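Local coordinates for ribosomal protein S2-related protein (Deinococcus radiodurans, PDB 2JH3), which is of uncertain function but binds a 4Fe-4S cluster and resembles chelatases, consistent with metal insertion into a sirohydrochlorin-type tetrapyrrole, at residues A123-A127 and L164-F170; V210-L216 and P246-H250; E279-L284 and I376-Y380. Residues are numbered along the deposited sequence.

Contact 1: residues A123-A127 and L164-F170; sequences ADAIA and LRERGQF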
# COMPACT_ATOMS: atom_id res chain seq x y z
N ALA A 123 -38.73 -14.37 15.11
CA ALA A 123 -39.54 -15.60 14.73
C ALA A 123 -40.31 -15.47 13.41
O ALA A 123 -40.33 -16.40 12.57
CB ALA A 123 -40.46 -15.94 15.86
N ASP A 124 -40.94 -14.30 13.21
CA ASP A 124 -41.59 -13.96 11.93
C ASP A 124 -40.67 -13.88 10.77
O ASP A 124 -41.01 -14.30 9.63
CB ASP A 124 -42.24 -12.57 12.03
CG ASP A 124 -43.24 -12.48 13.14
OD1 ASP A 124 -44.24 -13.23 13.10
OD2 ASP A 124 -43.04 -11.67 14.09
N ALA A 125 -39.50 -13.27 10.99
CA ALA A 125 -38.48 -13.17 9.95
C ALA A 125 -37.93 -14.58 9.57
O ALA A 125 -37.72 -14.87 8.43
CB ALA A 125 -37.33 -12.21 10.39
N ILE A 126 -37.70 -15.41 10.58
CA ILE A 126 -37.27 -16.80 10.38
C ILE A 126 -38.32 -17.60 9.58
O ILE A 126 -37.99 -18.14 8.53
CB ILE A 126 -37.08 -17.50 11.74
CG1 ILE A 126 -35.84 -16.96 12.46
CG2 ILE A 126 -37.04 -19.08 11.54
CD1 ILE A 126 -35.77 -17.33 13.97
N ALA A 127 -39.58 -17.62 10.05
CA ALA A 127 -40.72 -18.19 9.27
C ALA A 127 -40.81 -17.67 7.85
O ALA A 127 -41.02 -18.43 6.87
CB ALA A 127 -42.04 -18.04 10.02
N LEU A 164 -41.88 -20.66 17.67
CA LEU A 164 -42.28 -21.09 16.34
C LEU A 164 -42.97 -22.46 16.42
O LEU A 164 -43.78 -22.79 15.52
CB LEU A 164 -41.09 -21.13 15.41
CG LEU A 164 -40.54 -19.78 14.90
CD1 LEU A 164 -39.07 -19.98 14.52
CD2 LEU A 164 -41.38 -19.22 13.75
N ARG A 165 -42.64 -23.24 17.45
CA ARG A 165 -43.33 -24.50 17.72
C ARG A 165 -44.80 -24.18 18.03
O ARG A 165 -45.71 -24.68 17.37
CB ARG A 165 -42.68 -25.26 18.88
CG ARG A 165 -41.37 -25.88 18.52
CD ARG A 165 -40.71 -26.49 19.74
NE ARG A 165 -39.34 -26.81 19.41
CZ ARG A 165 -38.26 -26.37 20.05
NH1 ARG A 165 -38.35 -25.60 21.12
NH2 ARG A 165 -37.04 -26.70 19.62
N GLU A 166 -45.00 -23.26 18.95
CA GLU A 166 -46.38 -22.88 19.32
C GLU A 166 -47.20 -22.33 18.14
O GLU A 166 -48.32 -22.79 17.89
CB GLU A 166 -46.36 -21.95 20.50
CG GLU A 166 -45.16 -22.22 21.39
CD GLU A 166 -45.50 -22.39 22.84
OE1 GLU A 166 -46.27 -23.33 23.11
OE2 GLU A 166 -44.95 -21.62 23.68
N ARG A 167 -46.67 -21.41 17.36
CA ARG A 167 -47.36 -21.07 16.11
C ARG A 167 -47.82 -22.31 15.28
O ARG A 167 -48.92 -22.33 14.72
CB ARG A 167 -46.49 -20.21 15.23
CG ARG A 167 -46.23 -18.85 15.77
CD ARG A 167 -44.79 -18.46 15.52
NE ARG A 167 -44.58 -17.05 15.75
CZ ARG A 167 -44.53 -16.13 14.79
NH1 ARG A 167 -44.64 -16.44 13.47
NH2 ARG A 167 -44.37 -14.88 15.17
N GLY A 168 -46.95 -23.33 15.16
CA GLY A 168 -47.33 -24.61 14.54
C GLY A 168 -47.42 -24.63 13.04
O GLY A 168 -47.85 -25.62 12.46
N GLN A 169 -46.98 -23.61 12.37
CA GLN A 169 -47.05 -23.65 10.91
C GLN A 169 -46.21 -24.79 10.29
O GLN A 169 -46.41 -25.17 9.10
CB GLN A 169 -46.60 -22.31 10.34
CG GLN A 169 -47.13 -22.03 8.92
CD GLN A 169 -46.57 -20.72 8.30
OE1 GLN A 169 -45.45 -20.28 8.62
NE2 GLN A 169 -47.36 -20.12 7.39
N PHE A 170 -45.26 -25.31 11.07
CA PHE A 170 -44.29 -26.29 10.56
C PHE A 170 -44.46 -27.57 11.33
O PHE A 170 -44.95 -27.57 12.46
CB PHE A 170 -42.81 -25.78 10.68
CG PHE A 170 -42.54 -24.53 9.87
CD1 PHE A 170 -42.65 -23.28 10.45
CD2 PHE A 170 -42.20 -24.61 8.53
CE1 PHE A 170 -42.45 -22.16 9.72
CE2 PHE A 170 -42.01 -23.46 7.77
CZ PHE A 170 -42.16 -22.23 8.39
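Start with the charged pair at the exposed side of this helix-helix contact. Arg167, in the last turn of its helix, reaches across to Asp124, and NH2 makes a straight hydrogen bond of 2.7 Å to Asp124 OD1, forming a salt bridge. Arg167 NH1 adds a weak, bent bond of 3.3 Å to that same Asp124 OD1, so one carboxylate oxygen serves both nitrogens. The methyl of Ala123 lies over one face of the guanidinium, with CB 4.1 Å from Arg167 NH2.

Beneath this pair the contact turns apolar. Leu164 points at the other helix and fits among Ala123, Ile126 and Ala127; its CD1 is 3.7 Å from Ile126 CG2 and its CD2 4.0 Å from Ala127 CB. Leu164 CD2 also comes within 3.2 Å of Ala123 O, a carbonyl already satisfied by Ala127 N at 2.9 Å. Helix 155-167 links strands 144-149 and 172-177, neighbours in a parallel sheet, as the helix of a beta-alpha-beta crossover in the second CbiX module. Helix 122-133 packs beside it on the same face: Ile126 and Leu164 both touch Leu145 of strand 144-149.

Where helix 155-167 ends, Leu164 O still accepts from Gly168 N at 3.2 Å, and Gly168, with a phi of 77°, ends the helix and lets the chain turn so that Gln169 and Phe170 come up to Ala127, whose CB meets the edge of the Phe170 ring, 4.2 Å from CE1. Gln169 OE1 finds its hydrogen-bonding partner in Arg131 NH1, one turn further along the facing helix.

Contact 2: residues V210-L216 and P246-H250; sequences VPFLTHL and PVGEH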
# COMPACT_ATOMS: atom_id res chain seq x y z
N VAL A 210 -32.84 -22.82 8.01
CA VAL A 210 -32.61 -21.37 8.12
C VAL A 210 -31.44 -21.07 9.09
O VAL A 210 -31.54 -21.22 10.31
CB VAL A 210 -33.91 -20.58 8.46
CG1 VAL A 210 -33.64 -19.02 8.70
CG2 VAL A 210 -34.91 -20.76 7.34
N PRO A 211 -30.34 -20.62 8.52
CA PRO A 211 -29.25 -20.06 9.26
C PRO A 211 -29.60 -18.78 10.02
O PRO A 211 -30.01 -17.76 9.39
CB PRO A 211 -28.18 -19.79 8.18
CG PRO A 211 -28.60 -20.66 7.02
CD PRO A 211 -30.07 -20.57 7.07
N PHE A 212 -29.50 -18.84 11.35
CA PHE A 212 -29.74 -17.65 12.24
C PHE A 212 -28.45 -16.83 12.30
O PHE A 212 -27.81 -16.76 13.32
CB PHE A 212 -30.13 -18.09 13.64
CG PHE A 212 -30.65 -16.97 14.50
CD1 PHE A 212 -31.85 -16.35 14.18
CD2 PHE A 212 -30.02 -16.63 15.70
CE1 PHE A 212 -32.40 -15.35 15.00
CE2 PHE A 212 -30.56 -15.63 16.50
CZ PHE A 212 -31.76 -15.01 16.14
N LEU A 213 -28.09 -16.27 11.16
CA LEU A 213 -26.83 -15.56 10.93
C LEU A 213 -27.13 -14.25 10.19
O LEU A 213 -28.04 -14.19 9.35
CB LEU A 213 -25.94 -16.42 9.98
CG LEU A 213 -24.99 -17.49 10.48
CD1 LEU A 213 -25.05 -17.76 11.93
CD2 LEU A 213 -25.14 -18.73 9.64
N THR A 214 -26.33 -13.21 10.45
CA THR A 214 -26.45 -12.00 9.63
C THR A 214 -25.98 -12.28 8.23
O THR A 214 -26.53 -11.76 7.27
CB THR A 214 -25.62 -10.81 10.17
OG1 THR A 214 -24.28 -11.25 10.39
CG2 THR A 214 -26.20 -10.28 11.46
N HIS A 215 -24.93 -13.09 8.13
CA HIS A 215 -24.32 -13.40 6.83
C HIS A 215 -23.67 -14.75 6.89
O HIS A 215 -23.57 -15.38 7.94
CB HIS A 215 -23.23 -12.37 6.47
CG HIS A 215 -22.17 -12.28 7.50
ND1 HIS A 215 -22.42 -11.78 8.77
CD2 HIS A 215 -20.90 -12.71 7.51
CE1 HIS A 215 -21.32 -11.86 9.50
NE2 HIS A 215 -20.39 -12.44 8.76
N LEU A 216 -23.20 -15.18 5.72
CA LEU A 216 -22.46 -16.42 5.61
C LEU A 216 -21.25 -16.20 4.72
O LEU A 216 -21.37 -16.08 3.49
CB LEU A 216 -23.39 -17.51 5.05
CG LEU A 216 -22.97 -18.96 5.33
CD1 LEU A 216 -22.88 -19.24 6.80
CD2 LEU A 216 -23.95 -19.88 4.67
N PRO A 246 -29.09 -16.87 5.04
CA PRO A 246 -29.08 -16.31 6.38
C PRO A 246 -30.22 -15.39 6.55
O PRO A 246 -30.53 -14.63 5.64
CB PRO A 246 -27.77 -15.54 6.43
CG PRO A 246 -26.95 -16.14 5.50
CD PRO A 246 -27.84 -16.55 4.34
N VAL A 247 -30.85 -15.46 7.71
CA VAL A 247 -32.07 -14.73 7.94
C VAL A 247 -31.80 -13.23 7.90
O VAL A 247 -32.66 -12.44 7.48
CB VAL A 247 -32.73 -15.11 9.28
CG1 VAL A 247 -31.87 -14.73 10.50
CG2 VAL A 247 -34.07 -14.44 9.40
N GLY A 248 -30.57 -12.86 8.27
CA GLY A 248 -30.13 -11.47 8.33
C GLY A 248 -30.28 -10.79 6.99
O GLY A 248 -30.29 -9.58 6.94
N GLU A 249 -30.38 -11.55 5.90
CA GLU A 249 -30.46 -10.95 4.60
C GLU A 249 -31.92 -10.81 4.11
O GLU A 249 -32.18 -10.29 3.03
CB GLU A 249 -29.61 -11.75 3.60
CG GLU A 249 -28.24 -12.33 4.13
CD GLU A 249 -27.06 -11.34 4.21
OE1 GLU A 249 -27.31 -10.16 4.57
OE2 GLU A 249 -25.89 -11.73 3.92
N HIS A 250 -32.89 -11.22 4.92
CA HIS A 250 -34.27 -11.17 4.53
C HIS A 250 -34.92 -9.76 4.75
O HIS A 250 -34.75 -9.15 5.78
CB HIS A 250 -35.04 -12.24 5.32
CG HIS A 250 -36.36 -12.60 4.72
ND1 HIS A 250 -37.56 -12.03 5.12
CD2 HIS A 250 -36.69 -13.47 3.72
CE1 HIS A 250 -38.55 -12.51 4.39
NE2 HIS A 250 -38.04 -13.38 3.53
O HOH W 1 -23.68 -14.05 3.10
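Two backbone bonds fix the register here: Val247 N gives to Pro211 O at 3.0 Å, and Gly248 N gives to Leu213 O at 3.1 Å. Gly248 has to be bare, since a beta carbon would clash with Thr214 CA and Leu213 O.

The side chains sort themselves around this seam. Phe212 turns its CA-to-CB bond away and, with a t chi1, extends its ring among Met122, Leu74 and Asn154; Val247, in the p rotamer, keeps CG1 4.0 Å from Phe212 CD1. Pro246 packs its ring against Leu213 and Leu216, its CG 3.8 Å from Leu216 CB and its CB 4.1 Å from Leu213 CB. Thr214 and His215 both adopt p, which brings Thr214 OG1 and His215 ND1 into a 2.5 Å hydrogen bond. Glu249, folded m,m, brings its carboxylate close to Thr214 O (Glu249 CD to Thr214 O 3.1 Å), but makes no hydrogen bond to it, since all these oxygens are acceptors. Separately, water 1 links Leu216 N (2.9 Å, the water accepting) to Glu249 OE2 (3.3 Å, weak).

Centred on Phe212 is an inverse gamma turn, leading out of strand 207-211; the facing 3-10 turn follows strand 241-243. These are loops at the carboxyl ends of adjacent parallel strands, contacting helix 18-35 of the first CbiX module, consistent with the two-module chelatase fold, in which loops at the carboxyl ends of the strands face the other module.

Contact 3: residues E279-L284 and I376-Y380; sequences EAWAAL and IEESY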
# COMPACT_ATOMS: atom_id res chain seq x y z
N GLU A 279 -22.47 22.76 12.01
CA GLU A 279 -21.40 23.67 11.57
C GLU A 279 -20.42 23.05 10.59
O GLU A 279 -20.01 23.67 9.61
CB GLU A 279 -20.65 24.16 12.80
CG GLU A 279 -21.43 25.16 13.65
CD GLU A 279 -20.66 25.61 14.89
OE1 GLU A 279 -19.42 25.68 14.87
OE2 GLU A 279 -21.31 25.84 15.88
N ALA A 280 -20.01 21.80 10.87
CA ALA A 280 -19.03 21.13 10.04
C ALA A 280 -19.58 20.89 8.65
O ALA A 280 -18.91 21.11 7.64
CB ALA A 280 -18.53 19.90 10.66
N TRP A 281 -20.88 20.60 8.56
CA TRP A 281 -21.46 20.42 7.25
C TRP A 281 -21.69 21.72 6.53
O TRP A 281 -21.64 21.76 5.32
CB TRP A 281 -22.67 19.44 7.30
CG TRP A 281 -22.08 18.07 7.59
CD1 TRP A 281 -21.95 17.49 8.78
CD2 TRP A 281 -21.49 17.18 6.63
NE1 TRP A 281 -21.36 16.26 8.65
CE2 TRP A 281 -21.02 16.08 7.32
CE3 TRP A 281 -21.27 17.26 5.25
CZ2 TRP A 281 -20.37 15.02 6.70
CZ3 TRP A 281 -20.62 16.21 4.61
CH2 TRP A 281 -20.19 15.10 5.34
N ALA A 282 -21.91 22.81 7.28
CA ALA A 282 -21.91 24.16 6.64
C ALA A 282 -20.55 24.48 6.03
O ALA A 282 -20.44 25.10 4.91
CB ALA A 282 -22.32 25.22 7.62
N ALA A 283 -19.48 24.12 6.73
CA ALA A 283 -18.14 24.30 6.19
C ALA A 283 -17.91 23.49 4.90
O ALA A 283 -17.32 23.93 3.87
CB ALA A 283 -17.13 23.91 7.19
N LEU A 284 -18.41 22.28 4.93
CA LEU A 284 -18.23 21.39 3.76
C LEU A 284 -18.99 21.94 2.56
O LEU A 284 -18.44 21.97 1.50
CB LEU A 284 -18.71 19.97 4.10
CG LEU A 284 -18.66 18.84 3.02
CD1 LEU A 284 -19.74 18.89 1.98
CD2 LEU A 284 -17.35 18.83 2.28
N ILE A 376 -15.07 14.74 7.84
CA ILE A 376 -15.54 16.13 7.82
C ILE A 376 -15.63 16.78 9.23
O ILE A 376 -15.08 17.84 9.48
CB ILE A 376 -16.94 16.24 7.07
CG1 ILE A 376 -16.80 16.06 5.54
CG2 ILE A 376 -17.64 17.52 7.46
CD1 ILE A 376 -15.72 16.57 4.94
N GLU A 377 -16.23 16.04 10.15
CA GLU A 377 -16.47 16.45 11.51
C GLU A 377 -15.15 16.60 12.30
O GLU A 377 -14.97 17.52 13.09
CB GLU A 377 -17.34 15.36 12.16
CG GLU A 377 -18.78 15.22 11.57
CD GLU A 377 -18.96 14.14 10.52
OE1 GLU A 377 -17.97 13.68 9.98
OE2 GLU A 377 -20.11 13.80 10.20
N GLU A 378 -14.25 15.65 12.15
CA GLU A 378 -12.92 15.69 12.80
C GLU A 378 -12.05 16.76 12.31
O GLU A 378 -11.39 17.45 13.09
CB GLU A 378 -12.21 14.35 12.65
CG GLU A 378 -12.85 13.36 13.48
CD GLU A 378 -12.27 11.96 13.33
OE1 GLU A 378 -11.53 11.69 12.35
OE2 GLU A 378 -12.62 11.08 14.17
N SER A 379 -12.01 16.93 10.99
CA SER A 379 -11.25 17.99 10.39
C SER A 379 -11.74 19.39 10.84
O SER A 379 -10.92 20.28 11.18
CB SER A 379 -11.25 17.86 8.86
OG SER A 379 -10.52 16.65 8.45
N TYR A 380 -13.08 19.55 10.89
CA TYR A 380 -13.73 20.78 11.32
C TYR A 380 -13.34 21.08 12.75
O TYR A 380 -12.96 22.21 13.09
CB TYR A 380 -15.24 20.69 11.22
CG TYR A 380 -15.92 21.97 11.62
CD1 TYR A 380 -15.99 23.00 10.73
CD2 TYR A 380 -16.47 22.15 12.92
CE1 TYR A 380 -16.58 24.23 11.09
CE2 TYR A 380 -17.08 23.35 13.28
CZ TYR A 380 -17.10 24.40 12.37
OH TYR A 380 -17.71 25.63 12.69
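Tyr380, Ile376 and Ala280 carry most of this crossing, in which the helix segments run nearly perpendicular at 95° with their axes 9.0 Å apart. Ala280 is the small residue at the crossing. Its CB touches Tyr380 CB at 3.4 Å, and its CA sits 3.8 Å from the centroid of the Tyr380 ring, over the face, as a CH-pi contact. The ring thus lies along helix 279-284, with Ala283 CB 3.8 Å from Tyr380 CD1, and its hydroxyl arrives at Glu279, where Tyr380 OH donates to OE1 at 2.8 Å.

Ile376 fills the other half of the interface. Its CG2 stands over the six-membered ring of Trp281, 3.8 Å from the centroid, while CD1 reaches Leu284 CD2 at 3.9 Å. Next to it Trp281 NE1 donates to Glu377 OE2 at 3.2 Å. Leu294 of strand 292-294 touches both Ile376 and Leu284, tying the helix pair to the sheet of the DR2241 stabilising domain.

With Tyr380 OH answering Glu279 and Trp281 NE1 answering Glu377, neutral donors give polar ends to an otherwise apolar crossing; the indole thereby supplies a donor to a buried carboxylate that already has Glu369 as a close, like-charged neighbour.

How the contacts relate
Contacts 1 and 2 touch, Ile126 CD1 packing 4.0 Å from Phe212 CD1: contact 1 packs on a face of the second CbiX module's parallel sheet, contact 2 at the ends of strands 207-211 and 241-243. Contact 3, in the stabilising domain, lies on the opposite side of the chain's centre, about 48 Å from contact 1 and 37 Å from contact 2, centre to centre. It joins two helices, contact 1 two helices plus the turn that ends one of them; both are buried, but contact 1 carries an exposed salt bridge and contact 3 uses neutral donors to glutamate. Contact 2, partly buried, combines two backbone hydrogen bonds with apolar packing of Pro246 and Val247, a water adding a weak bridge.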